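Long-range contacts in teicoplanin pseudoaglycone deacetylases Orf2 (Actinoplanes teichomyceticus, PDB 3DFF), which probably removes an acetyl group from the sugar of the teicoplanin pseudoaglycone, as a zinc-dependent amide hydrolase in the biosynthesis of this lipoglycopeptide antibiotic: residues S23-G27 with Y260-T264; H92-L96 with E135-D139; D148-V152 with V180-L184; I158-H164 with Y190-G196; F223-E227 with L243-D248. Where two conformers were deposited one is given. Residue numbers count along the deposited sequence, not the author numbering.

Contact 1. Residues S23-G27 with Y260-T264; sequences SFGAG and YGETT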
# COMPACT_ATOMS: atom_id res chain seq x y z
N SER A 23 4.85 -3.13 -4.58
CA SER A 23 4.37 -2.45 -5.79
C SER A 23 5.39 -1.54 -6.44
O SER A 23 5.34 -1.32 -7.66
CB SER A 23 3.10 -1.64 -5.49
OG SER A 23 2.09 -2.46 -4.94
N PHE A 24 6.31 -1.01 -5.63
CA PHE A 24 7.13 0.13 -6.07
C PHE A 24 8.55 0.05 -5.52
O PHE A 24 9.30 1.03 -5.59
CB PHE A 24 6.42 1.44 -5.67
CG PHE A 24 6.96 2.69 -6.33
CD1 PHE A 24 7.04 2.80 -7.72
CD2 PHE A 24 7.36 3.77 -5.55
CE1 PHE A 24 7.53 3.98 -8.32
CE2 PHE A 24 7.85 4.95 -6.14
CZ PHE A 24 7.94 5.05 -7.52
N GLY A 25 8.93 -1.11 -5.00
CA GLY A 25 10.23 -1.27 -4.35
C GLY A 25 11.38 -0.98 -5.31
O GLY A 25 12.37 -0.38 -4.92
N ALA A 26 11.24 -1.41 -6.56
CA ALA A 26 12.28 -1.12 -7.57
C ALA A 26 12.40 0.39 -7.79
O ALA A 26 13.51 0.92 -7.78
CB ALA A 26 12.00 -1.85 -8.88
N GLY A 27 11.26 1.07 -7.95
CA GLY A 27 11.20 2.54 -8.06
C GLY A 27 11.80 3.28 -6.88
O GLY A 27 12.55 4.26 -7.05
N TYR A 260 12.88 -5.95 -15.90
CA TYR A 260 11.86 -5.76 -14.89
C TYR A 260 11.36 -4.31 -14.90
O TYR A 260 12.06 -3.39 -15.34
CB TYR A 260 12.37 -6.17 -13.50
CG TYR A 260 11.26 -6.24 -12.49
CD1 TYR A 260 10.31 -7.26 -12.54
CD2 TYR A 260 11.13 -5.24 -11.53
CE1 TYR A 260 9.27 -7.30 -11.63
CE2 TYR A 260 10.09 -5.27 -10.61
CZ TYR A 260 9.16 -6.31 -10.68
OH TYR A 260 8.12 -6.36 -9.79
N GLY A 261 10.14 -4.09 -14.40
CA GLY A 261 9.60 -2.75 -14.38
C GLY A 261 8.33 -2.69 -13.55
O GLY A 261 7.77 -3.72 -13.17
N GLU A 262 7.88 -1.47 -13.28
CA GLU A 262 6.68 -1.22 -12.50
C GLU A 262 5.84 -0.18 -13.22
O GLU A 262 6.38 0.80 -13.75
CB GLU A 262 7.05 -0.73 -11.10
CG GLU A 262 7.68 -1.82 -10.22
CD GLU A 262 8.49 -1.29 -9.04
OE1 GLU A 262 8.73 -2.09 -8.11
OE2 GLU A 262 8.92 -0.11 -9.06
N THR A 263 4.53 -0.42 -13.24
CA THR A 263 3.57 0.48 -13.88
C THR A 263 3.06 1.53 -12.89
O THR A 263 2.61 1.18 -11.79
CB THR A 263 2.41 -0.34 -14.48
OG1 THR A 263 2.94 -1.24 -15.47
CG2 THR A 263 1.37 0.55 -15.13
N THR A 264 3.12 2.80 -13.31
CA THR A 264 2.55 3.91 -12.55
C THR A 264 1.77 4.86 -13.48
O THR A 264 2.02 4.90 -14.68
CB THR A 264 3.65 4.72 -11.79
OG1 THR A 264 4.57 5.33 -12.73
CG2 THR A 264 4.42 3.84 -10.81

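Contact 2. Residues H92-L96 with E135-D139; sequences HGRFL and EVADD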
# COMPACT_ATOMS: atom_id res chain seq x y z
N HIS A 92 5.87 5.44 10.31
CA HIS A 92 4.73 4.58 10.61
C HIS A 92 3.55 5.36 11.20
O HIS A 92 3.64 5.91 12.30
CB HIS A 92 5.17 3.45 11.54
CG HIS A 92 6.10 2.47 10.89
ND1 HIS A 92 6.97 1.68 11.60
CD2 HIS A 92 6.29 2.17 9.58
CE1 HIS A 92 7.64 0.90 10.76
NE2 HIS A 92 7.26 1.20 9.53
N GLY A 93 2.45 5.39 10.45
CA GLY A 93 1.26 6.16 10.81
C GLY A 93 0.45 5.56 11.95
O GLY A 93 0.79 4.47 12.45
N ARG A 94 -0.61 6.28 12.32
CA ARG A 94 -1.39 6.00 13.52
C ARG A 94 -2.68 5.22 13.27
O ARG A 94 -3.38 4.86 14.21
CB ARG A 94 -1.78 7.35 14.18
CG ARG A 94 -2.82 8.13 13.42
CD ARG A 94 -3.17 9.42 14.18
NE ARG A 94 -3.78 10.41 13.31
CZ ARG A 94 -5.08 10.69 13.24
NH1 ARG A 94 -5.97 10.03 13.98
NH2 ARG A 94 -5.47 11.65 12.41
N PHE A 95 -3.01 4.96 12.00
CA PHE A 95 -4.33 4.42 11.69
C PHE A 95 -4.39 2.92 11.81
O PHE A 95 -3.43 2.24 11.45
CB PHE A 95 -4.77 4.87 10.30
CG PHE A 95 -4.85 6.36 10.19
CD1 PHE A 95 -5.98 7.04 10.65
CD2 PHE A 95 -3.75 7.09 9.74
CE1 PHE A 95 -6.02 8.44 10.61
CE2 PHE A 95 -3.78 8.50 9.71
CZ PHE A 95 -4.93 9.16 10.11
N LEU A 96 -5.52 2.42 12.30
CA LEU A 96 -5.67 0.99 12.51
C LEU A 96 -6.06 0.27 11.23
O LEU A 96 -7.04 0.64 10.57
CB LEU A 96 -6.76 0.73 13.55
CG LEU A 96 -6.42 1.10 14.99
CD1 LEU A 96 -7.65 0.85 15.87
CD2 LEU A 96 -5.26 0.32 15.51
N GLU A 135 -9.40 12.24 8.17
CA GLU A 135 -8.31 12.15 9.13
C GLU A 135 -7.00 11.78 8.47
O GLU A 135 -5.97 12.35 8.78
CB GLU A 135 -8.64 11.13 10.22
CG GLU A 135 -9.82 11.54 11.11
CD GLU A 135 -9.43 12.46 12.24
OE1 GLU A 135 -8.21 12.60 12.52
OE2 GLU A 135 -10.34 13.03 12.88
N VAL A 136 -7.04 10.80 7.56
CA VAL A 136 -5.82 10.41 6.88
C VAL A 136 -5.28 11.58 6.05
O VAL A 136 -4.07 11.82 6.03
CB VAL A 136 -6.04 9.18 5.98
CG1 VAL A 136 -4.76 8.81 5.24
CG2 VAL A 136 -6.49 7.99 6.84
N ALA A 137 -6.19 12.28 5.37
CA ALA A 137 -5.82 13.46 4.57
C ALA A 137 -5.14 14.52 5.44
O ALA A 137 -4.17 15.13 5.02
CB ALA A 137 -7.03 14.02 3.89
N ASP A 138 -5.64 14.71 6.67
CA ASP A 138 -5.04 15.66 7.62
C ASP A 138 -3.58 15.29 7.88
O ASP A 138 -2.68 16.14 7.82
CB ASP A 138 -5.79 15.68 8.96
CG ASP A 138 -7.15 16.37 8.88
OD1 ASP A 138 -7.51 16.93 7.82
OD2 ASP A 138 -7.88 16.34 9.91
N ASP A 139 -3.35 14.02 8.21
CA ASP A 139 -2.01 13.53 8.50
C ASP A 139 -1.08 13.64 7.29
O ASP A 139 0.09 14.01 7.43
CB ASP A 139 -2.05 12.09 9.03
CG ASP A 139 -2.45 12.03 10.49
OD1 ASP A 139 -3.10 12.98 10.97
OD2 ASP A 139 -2.09 11.05 11.15
O HOH W 1 -0.41 8.93 10.82

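Contact 3. Residues D148-V152 with V180-L184; sequences DPTLV and VPVRL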
# COMPACT_ATOMS: atom_id res chain seq x y z
N ASP A 148 8.03 18.21 2.65
CA ASP A 148 8.06 19.03 1.43
C ASP A 148 8.41 18.22 0.19
O ASP A 148 9.39 18.50 -0.47
CB ASP A 148 9.02 20.22 1.59
CG ASP A 148 8.83 21.28 0.49
OD1 ASP A 148 7.75 21.35 -0.13
OD2 ASP A 148 9.79 22.06 0.26
N PRO A 149 7.57 17.22 -0.15
CA PRO A 149 7.96 16.36 -1.27
C PRO A 149 7.84 17.10 -2.61
O PRO A 149 7.04 18.01 -2.73
CB PRO A 149 6.91 15.26 -1.21
CG PRO A 149 5.69 15.97 -0.70
CD PRO A 149 6.25 16.85 0.39
N THR A 150 8.64 16.69 -3.59
CA THR A 150 8.45 17.16 -4.96
C THR A 150 7.55 16.22 -5.74
O THR A 150 6.98 16.61 -6.76
CB THR A 150 9.79 17.31 -5.71
OG1 THR A 150 10.55 16.11 -5.56
CG2 THR A 150 10.58 18.49 -5.16
N LEU A 151 7.41 14.99 -5.23
CA LEU A 151 6.58 13.96 -5.86
C LEU A 151 6.00 13.07 -4.77
O LEU A 151 6.71 12.66 -3.86
CB LEU A 151 7.39 13.08 -6.81
CG LEU A 151 6.63 11.95 -7.55
CD1 LEU A 151 5.51 12.52 -8.38
CD2 LEU A 151 7.54 11.10 -8.42
N VAL A 152 4.71 12.77 -4.89
CA VAL A 152 4.08 11.76 -4.02
C VAL A 152 3.62 10.59 -4.88
O VAL A 152 3.01 10.80 -5.94
CB VAL A 152 2.87 12.34 -3.27
CG1 VAL A 152 2.14 11.25 -2.47
CG2 VAL A 152 3.29 13.46 -2.33
N VAL A 180 0.82 19.38 -4.97
CA VAL A 180 1.98 18.50 -5.12
C VAL A 180 1.66 17.43 -6.18
O VAL A 180 0.57 16.84 -6.13
CB VAL A 180 2.36 17.82 -3.76
CG1 VAL A 180 3.49 16.84 -3.93
CG2 VAL A 180 2.73 18.86 -2.69
N PRO A 181 2.60 17.17 -7.12
CA PRO A 181 2.35 16.14 -8.14
C PRO A 181 2.19 14.79 -7.48
O PRO A 181 2.92 14.49 -6.54
CB PRO A 181 3.65 16.08 -8.93
CG PRO A 181 4.39 17.32 -8.60
CD PRO A 181 3.91 17.82 -7.29
N VAL A 182 1.30 13.98 -8.03
CA VAL A 182 1.04 12.66 -7.47
C VAL A 182 0.91 11.61 -8.58
O VAL A 182 0.42 11.91 -9.66
CB VAL A 182 -0.21 12.68 -6.55
CG1 VAL A 182 -1.48 12.98 -7.33
CG2 VAL A 182 -0.32 11.38 -5.74
N ARG A 183 1.38 10.40 -8.29
CA ARG A 183 1.25 9.27 -9.21
C ARG A 183 0.70 8.11 -8.40
O ARG A 183 0.82 8.10 -7.17
CB ARG A 183 2.59 8.86 -9.81
CG ARG A 183 3.31 9.95 -10.62
CD ARG A 183 4.62 9.43 -11.19
NE ARG A 183 4.43 8.41 -12.22
CZ ARG A 183 4.17 8.68 -13.50
NH1 ARG A 183 4.06 9.93 -13.92
NH2 ARG A 183 4.01 7.68 -14.36
N LEU A 184 0.05 7.16 -9.09
CA LEU A 184 -0.40 5.94 -8.43
C LEU A 184 0.36 4.76 -8.99
O LEU A 184 0.57 4.68 -10.20
CB LEU A 184 -1.89 5.71 -8.68
CG LEU A 184 -2.81 6.90 -8.40
CD1 LEU A 184 -4.26 6.50 -8.61
CD2 LEU A 184 -2.60 7.45 -6.99

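Contact 4. Residues I158-H164 with Y190-G196; sequences IGEHPDH and YAVFKSG. With ZN (zinc ion), chain B.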
# COMPACT_ATOMS: atom_id res chain seq x y z
N ILE A 158 -6.14 -0.93 -6.95
CA ILE A 158 -6.57 -2.12 -7.69
C ILE A 158 -6.79 -3.24 -6.67
O ILE A 158 -5.97 -3.43 -5.76
CB ILE A 158 -5.53 -2.49 -8.75
CG1 ILE A 158 -5.50 -1.41 -9.84
CG2 ILE A 158 -5.80 -3.88 -9.37
CD1 ILE A 158 -4.20 -1.40 -10.66
N GLY A 159 -7.92 -3.94 -6.80
CA GLY A 159 -8.29 -4.96 -5.81
C GLY A 159 -9.29 -4.48 -4.78
O GLY A 159 -9.85 -5.28 -4.03
N GLU A 160 -9.48 -3.15 -4.72
CA GLU A 160 -10.56 -2.50 -3.95
C GLU A 160 -10.51 -2.73 -2.44
O GLU A 160 -11.55 -2.69 -1.76
CB GLU A 160 -11.95 -2.87 -4.52
CG GLU A 160 -12.17 -2.46 -5.99
CD GLU A 160 -13.52 -2.89 -6.57
OE1 GLU A 160 -13.59 -3.14 -7.79
OE2 GLU A 160 -14.51 -2.98 -5.81
N HIS A 161 -9.31 -2.96 -1.88
CA HIS A 161 -9.20 -3.09 -0.42
C HIS A 161 -9.58 -1.74 0.18
O HIS A 161 -9.05 -0.69 -0.23
CB HIS A 161 -7.80 -3.49 0.04
CG HIS A 161 -7.71 -3.76 1.51
ND1 HIS A 161 -7.42 -5.00 2.02
CD2 HIS A 161 -7.88 -2.94 2.58
CE1 HIS A 161 -7.41 -4.94 3.34
NE2 HIS A 161 -7.70 -3.70 3.71
N PRO A 162 -10.52 -1.73 1.14
CA PRO A 162 -10.99 -0.44 1.69
C PRO A 162 -9.85 0.47 2.20
O PRO A 162 -9.93 1.71 2.08
CB PRO A 162 -11.87 -0.87 2.86
CG PRO A 162 -12.29 -2.28 2.56
CD PRO A 162 -11.25 -2.89 1.69
N ASP A 163 -8.83 -0.14 2.78
CA ASP A 163 -7.70 0.62 3.31
C ASP A 163 -6.89 1.23 2.16
O ASP A 163 -6.31 2.31 2.30
CB ASP A 163 -6.78 -0.27 4.14
CG ASP A 163 -7.40 -0.68 5.48
OD1 ASP A 163 -8.38 -0.05 5.92
OD2 ASP A 163 -6.86 -1.61 6.12
N HIS A 164 -6.83 0.52 1.04
CA HIS A 164 -6.14 1.03 -0.15
C HIS A 164 -6.90 2.19 -0.75
O HIS A 164 -6.30 3.21 -1.14
CB HIS A 164 -5.95 -0.06 -1.20
CG HIS A 164 -4.85 -1.03 -0.86
ND1 HIS A 164 -3.95 -1.49 -1.79
CD2 HIS A 164 -4.52 -1.62 0.32
CE1 HIS A 164 -3.09 -2.31 -1.20
NE2 HIS A 164 -3.42 -2.41 0.08
N TYR A 190 -1.98 -7.74 -6.44
CA TYR A 190 -3.41 -7.61 -6.78
C TYR A 190 -3.68 -7.55 -8.27
O TYR A 190 -4.63 -8.12 -8.78
CB TYR A 190 -3.99 -6.32 -6.21
CG TYR A 190 -4.30 -6.31 -4.74
CD1 TYR A 190 -5.47 -6.89 -4.25
CD2 TYR A 190 -3.46 -5.65 -3.84
CE1 TYR A 190 -5.78 -6.84 -2.89
CE2 TYR A 190 -3.77 -5.59 -2.48
CZ TYR A 190 -4.93 -6.19 -2.02
OH TYR A 190 -5.23 -6.13 -0.68
N ALA A 191 -2.84 -6.80 -8.97
CA ALA A 191 -3.07 -6.52 -10.39
C ALA A 191 -2.93 -7.77 -11.26
O ALA A 191 -3.35 -7.78 -12.42
CB ALA A 191 -2.15 -5.44 -10.88
N VAL A 192 -2.34 -8.82 -10.70
CA VAL A 192 -2.18 -10.08 -11.44
C VAL A 192 -3.54 -10.77 -11.53
O VAL A 192 -3.79 -11.58 -12.45
CB VAL A 192 -1.08 -10.98 -10.78
CG1 VAL A 192 -0.99 -12.37 -11.45
CG2 VAL A 192 0.28 -10.30 -10.83
N PHE A 193 -4.44 -10.43 -10.62
CA PHE A 193 -5.76 -11.07 -10.53
C PHE A 193 -6.96 -10.17 -10.79
O PHE A 193 -8.09 -10.63 -10.68
CB PHE A 193 -5.98 -11.69 -9.15
CG PHE A 193 -4.84 -12.49 -8.65
CD1 PHE A 193 -4.63 -13.79 -9.10
CD2 PHE A 193 -3.97 -11.94 -7.72
CE1 PHE A 193 -3.55 -14.54 -8.64
CE2 PHE A 193 -2.89 -12.68 -7.26
CZ PHE A 193 -2.68 -13.99 -7.71
N LYS A 194 -6.72 -8.89 -11.10
CA LYS A 194 -7.81 -7.92 -11.30
C LYS A 194 -7.68 -7.16 -12.62
O LYS A 194 -6.58 -7.06 -13.18
CB LYS A 194 -7.88 -6.94 -10.13
CG LYS A 194 -8.03 -7.59 -8.77
CD LYS A 194 -9.43 -8.14 -8.56
CE LYS A 194 -9.52 -8.93 -7.27
NZ LYS A 194 -10.94 -9.31 -7.02
N SER A 195 -8.79 -6.61 -13.11
CA SER A 195 -8.82 -5.99 -14.45
C SER A 195 -7.85 -4.82 -14.58
O SER A 195 -7.27 -4.60 -15.66
CB SER A 195 -10.23 -5.53 -14.83
OG SER A 195 -10.63 -4.40 -14.06
N GLY A 196 -7.70 -4.07 -13.49
CA GLY A 196 -6.84 -2.90 -13.48
C GLY A 196 -7.60 -1.58 -13.38
O GLY A 196 -7.05 -0.58 -12.91
ZN ZN B . -2.30 -3.62 1.44
O HOH W 2 -3.63 -5.07 1.06
O HOH W 3 -1.03 -5.06 2.31

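Contact 5. Residues F223-E227 with L243-D248; sequences FQAVE and LFDRLD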
# COMPACT_ATOMS: atom_id res chain seq x y z
N PHE A 223 13.12 -7.66 -4.68
CA PHE A 223 12.69 -9.00 -4.27
C PHE A 223 13.28 -9.42 -2.93
O PHE A 223 12.58 -10.03 -2.13
CB PHE A 223 12.99 -10.04 -5.38
CG PHE A 223 12.09 -9.93 -6.60
CD1 PHE A 223 11.19 -8.87 -6.76
CD2 PHE A 223 12.17 -10.89 -7.60
CE1 PHE A 223 10.37 -8.77 -7.91
CE2 PHE A 223 11.36 -10.81 -8.74
CZ PHE A 223 10.46 -9.75 -8.90
N GLN A 224 14.55 -9.08 -2.67
CA GLN A 224 15.16 -9.34 -1.36
C GLN A 224 14.40 -8.56 -0.28
O GLN A 224 14.18 -9.07 0.81
CB GLN A 224 16.63 -8.93 -1.35
CG GLN A 224 17.54 -9.90 -2.10
CD GLN A 224 18.88 -9.30 -2.48
OE1 GLN A 224 19.27 -8.23 -2.00
NE2 GLN A 224 19.59 -9.98 -3.37
N ALA A 225 14.00 -7.33 -0.59
CA ALA A 225 13.25 -6.50 0.36
C ALA A 225 11.88 -7.10 0.66
O ALA A 225 11.48 -7.19 1.83
CB ALA A 225 13.12 -5.07 -0.14
N VAL A 226 11.17 -7.52 -0.38
CA VAL A 226 9.91 -8.23 -0.18
C VAL A 226 10.09 -9.39 0.81
O VAL A 226 9.26 -9.60 1.70
CB VAL A 226 9.32 -8.73 -1.53
CG1 VAL A 226 8.13 -9.65 -1.31
CG2 VAL A 226 8.94 -7.56 -2.41
N GLU A 227 11.20 -10.12 0.71
CA GLU A 227 11.42 -11.25 1.59
C GLU A 227 11.52 -10.89 3.08
O GLU A 227 11.41 -11.77 3.93
CB GLU A 227 12.66 -12.04 1.15
CG GLU A 227 12.44 -12.70 -0.19
CD GLU A 227 13.62 -13.51 -0.65
OE1 GLU A 227 14.76 -12.99 -0.63
OE2 GLU A 227 13.40 -14.67 -1.04
N LEU A 243 5.20 -16.26 -6.06
CA LEU A 243 5.06 -14.79 -6.10
C LEU A 243 6.04 -14.14 -7.07
O LEU A 243 5.63 -13.36 -7.93
CB LEU A 243 5.21 -14.16 -4.71
CG LEU A 243 5.16 -12.61 -4.69
CD1 LEU A 243 3.75 -12.07 -4.92
CD2 LEU A 243 5.76 -12.05 -3.40
N PHE A 244 7.32 -14.43 -6.94
CA PHE A 244 8.31 -13.73 -7.76
C PHE A 244 8.17 -14.09 -9.23
O PHE A 244 8.34 -13.23 -10.10
CB PHE A 244 9.73 -13.93 -7.21
CG PHE A 244 9.93 -13.32 -5.84
CD1 PHE A 244 9.56 -12.00 -5.61
CD2 PHE A 244 10.44 -14.07 -4.79
CE1 PHE A 244 9.71 -11.43 -4.35
CE2 PHE A 244 10.60 -13.50 -3.53
CZ PHE A 244 10.22 -12.17 -3.31
N ASP A 245 7.80 -15.34 -9.52
CA ASP A 245 7.50 -15.73 -10.90
C ASP A 245 6.33 -14.93 -11.48
O ASP A 245 6.38 -14.47 -12.62
CB ASP A 245 7.21 -17.23 -10.99
CG ASP A 245 8.46 -18.06 -10.87
OD1 ASP A 245 9.57 -17.49 -10.83
OD2 ASP A 245 8.33 -19.30 -10.83
N ARG A 246 5.28 -14.77 -10.68
CA ARG A 246 4.10 -14.02 -11.12
C ARG A 246 4.42 -12.56 -11.29
O ARG A 246 3.94 -11.94 -12.23
CB ARG A 246 2.95 -14.23 -10.13
CG ARG A 246 2.20 -15.53 -10.37
CD ARG A 246 1.05 -15.66 -9.42
NE ARG A 246 1.50 -16.11 -8.11
CZ ARG A 246 1.36 -15.43 -6.97
NH1 ARG A 246 0.74 -14.26 -6.97
NH2 ARG A 246 1.81 -15.94 -5.84
N LEU A 247 5.24 -12.01 -10.40
CA LEU A 247 5.69 -10.62 -10.56
C LEU A 247 6.56 -10.43 -11.81
O LEU A 247 6.41 -9.45 -12.52
CB LEU A 247 6.42 -10.15 -9.30
CG LEU A 247 5.59 -10.08 -8.01
CD1 LEU A 247 6.46 -9.50 -6.90
CD2 LEU A 247 4.32 -9.26 -8.16
N ASP A 248 7.46 -11.38 -12.05
CA ASP A 248 8.32 -11.33 -13.24
C ASP A 248 7.50 -11.42 -14.53
O ASP A 248 7.76 -10.69 -15.48
CB ASP A 248 9.33 -12.48 -13.20
CG ASP A 248 10.57 -12.16 -12.36
OD1 ASP A 248 10.87 -10.97 -12.12
OD2 ASP A 248 11.27 -13.13 -11.96

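Contact 1. Residues S23-G27 with Y260-T264
The side chain of E262 reaches into helix 19-33. With chi1 at m and chi2 at t (160°) extending the chain, the carboxylate takes two hydrogen bonds, A26 N to E262 OE1 at 3.0 Å and G27 N to E262 OE2 at 2.8 Å. The helix is kinked here and neither amide bonds to the turn before, and a carboxylate has two acceptors for adjacent NH groups. Glycine suits position 27, where a CB would collide with F24 CE1. The F24 side chain, t at chi1, swings past the carboxylate so that F24 CE1 meets T264 CG2 at 4.0 Å; the T264 hydroxyl bonds R183. A26 CB touches the ring edge of Y260 at CE2 (4.3 Å). K222 is salt-bridged to E262 and hydrogen-bonded to Y260. Nearby, the S23 side chain lies about 5 Å from that of zinc ligand D19. The contact ties helix 19-33 to the start of strand 263-269, between strands 182-185 and 204-211, with helix 243-254 packed against Y260.

Contact 2. Residues H92-L96 with E135-D139
R94 reaches two acidic residues one helical turn apart. R94 NE donates to D139 OD2 at 2.8 Å and R94 NH2 to D139 OD1 at 3.1 Å, a two-pronged salt bridge, while R94 NH2 also donates to E135 OE1 at 2.9 Å. Both acids lie near the guanidinium plane, where its N-H groups point; arginine suits the place, being long and carrying several N-H donors in one plane. A water adds a further link, accepting from R94 N (3.1 Å) and donating to D139 OD2 (2.7 Å). The i, i+4 spacing of E135 and D139 places both carboxylates on one side of helix 126-147, so the network fastens the loop after strand 89-92 to the helix. Beneath the charges lies the buried ring of F95. V136 CG2 sits 3.7 Å from the centroid of the F95 ring, almost on the ring normal, a CH-pi contact, and F95 CE1 lies 3.8 Å from E135 CB. Further in, F95 rests on Y41 and V43, and V136 on A170 of helix 162-178.

Contact 3. Residues D148-V152 with V180-L184
V152, with the most surface buried here, holds the two segments together through both its backbone and its side chain. V152 N donates to P181 O at 3.0 Å, and V152 O accepts from R183 N at 2.9 Å. These bonds straddle V182, as parallel pairing requires; the CA atoms of V152 and V182 are 4.7 Å apart, and V182 CA adds a CA-H...O contact to V152 O at 3.1 Å. Proline fits position 181 because only its carbonyl is called upon, and its missing NH costs nothing in this pairing. On the side-chain level V152 CG2 packs against V180 CG1 at 3.7 Å and V152 CG1 against V182 CG2 at 4.1 Å. V180, second in buried area, also turns toward the other segment and meets P149, V180 CG1 lying 4.0 Å from P149 CG; beta-branched valines suit these extended positions and fill the space compactly. L151 points away at CB, yet L151 CD1 bends back to P181 CB (4.1 Å) and R183 CG (4.1 Å), leaving the arginine's polar end to bond T264. The pairing closes a beta-alpha-beta unit: strand 151-155, helix 162-178 and strand 182-185. The helix lies against V152 and V182 through L172 and T175, while strand 9-14 flanks strand 151-155, and the antiparallel strand 263-269 runs along strand 182-185.

Contact 4. Residues I158-H164 with Y190-G196
A tyrosine reaches the zinc through a water: Y190 OH lies 2.6 Å from the oxygen of water 2, in a hydrogen bond, and that water binds ZN at 2.0 Å. The Y190 ring meets the zinc ligand H164 in an offset edge-to-face pair, the edge of Y190 turned to the face of H164, with centroids 5.3 Å apart and planes at 71°; the closest atoms are H164 CE1 and Y190 CE2, at 3.6 Å. A tyrosine suits this place because its ring can fill the space beside the histidine while its hydroxyl reaches the metal-bound water. Backbone atoms make up much of the rest of the contact. I158 O lies over a face of the Y190 ring, 3.5 Å from Y190 CG, and G159 CA is 3.8 Å from Y190 CD1. Glycine is called for at 159: a CB would clash with that ring, and the positive phi of 99° would press it on the preceding carbonyl. Further along, the isoleucine side chain packs on backbone and CB atoms of the loop 190-196, I158 CG2 on A191 CB (4.2 Å) and K194 CB (3.8 Å), I158 CG1 on G196 O (3.5 Å). H164 NE2 binds ZN at 2.1 Å, H16 and D19 complete the protein ligands, and D187 accepts from H164 ND1. Together they form the His-Asp-His zinc site characteristic of the PIG-L de-N-acetylase family, here with Y190 at its edge.

Contact 5. Residues F223-E227 with L243-D248
F223 and F244 form an offset stack, with ring centroids 4.5 Å apart and planes inclined by 22°, and the atoms F223 CG and F244 CD1 come within 3.4 Å. F223 CB also lies over the face of the F244 ring, 4.1 Å from its centroid, a CH-pi contact. Phenylalanine suits both positions, since a flat ring from each helix can lie against the other and fill the gap between backbones whose nearest CA atoms, those of F223 and F244, are 7.3 Å apart. Aliphatic packing extends the patch: V226 CG1 touches F244 CZ at 3.8 Å and L243 CD2 at 4.0 Å, and L247 CB meets F223 CZ at 4.1 Å. V226 follows F223 by three residues, while L247 follows F244 by three and L243 precedes L247 by four, so these apolar groups gather on the facing sides of the helices. At the exposed margin E227 CG lies at the edge of the F244 ring, 3.9 Å from F244 CZ. Polar contact is slight: D248 OD1 approaches the edge of the F223 ring, 3.4 Å from F223 CE2, while its salt bridge is made with R219. This is plain helix-helix packing of helix 216-226 against helix 243-254. Around it, helix 19-33 supports V226, helix 233-237 touches both V226 and L243, and Y260 packs edge-to-face with F223.

Overall arrangement
Contact 4 carries the zinc ligand H164; contact 1 lies close by, with the side chain of S23 about 8 Å from the metal. Contacts 1 and 5 touch directly, Y260 OH lying 3.8 Å from F223 CE1, and contacts 4 and 5 meet where F193 CZ is 3.5 Å from R246 NH1. Contact 3 is linked to contact 1 by a probable hydrogen bond between T264 OG1 and R183 NH2 (2.9 Å), on neighbouring strands of the central sheet. Contact 3 brackets helix 162-178, whose first turn belongs to contact 4. Contact 2 touches none of the others, though its nearest atoms come within about 5 Å of contact 4; the side chain of F95 is about 13 Å from the zinc.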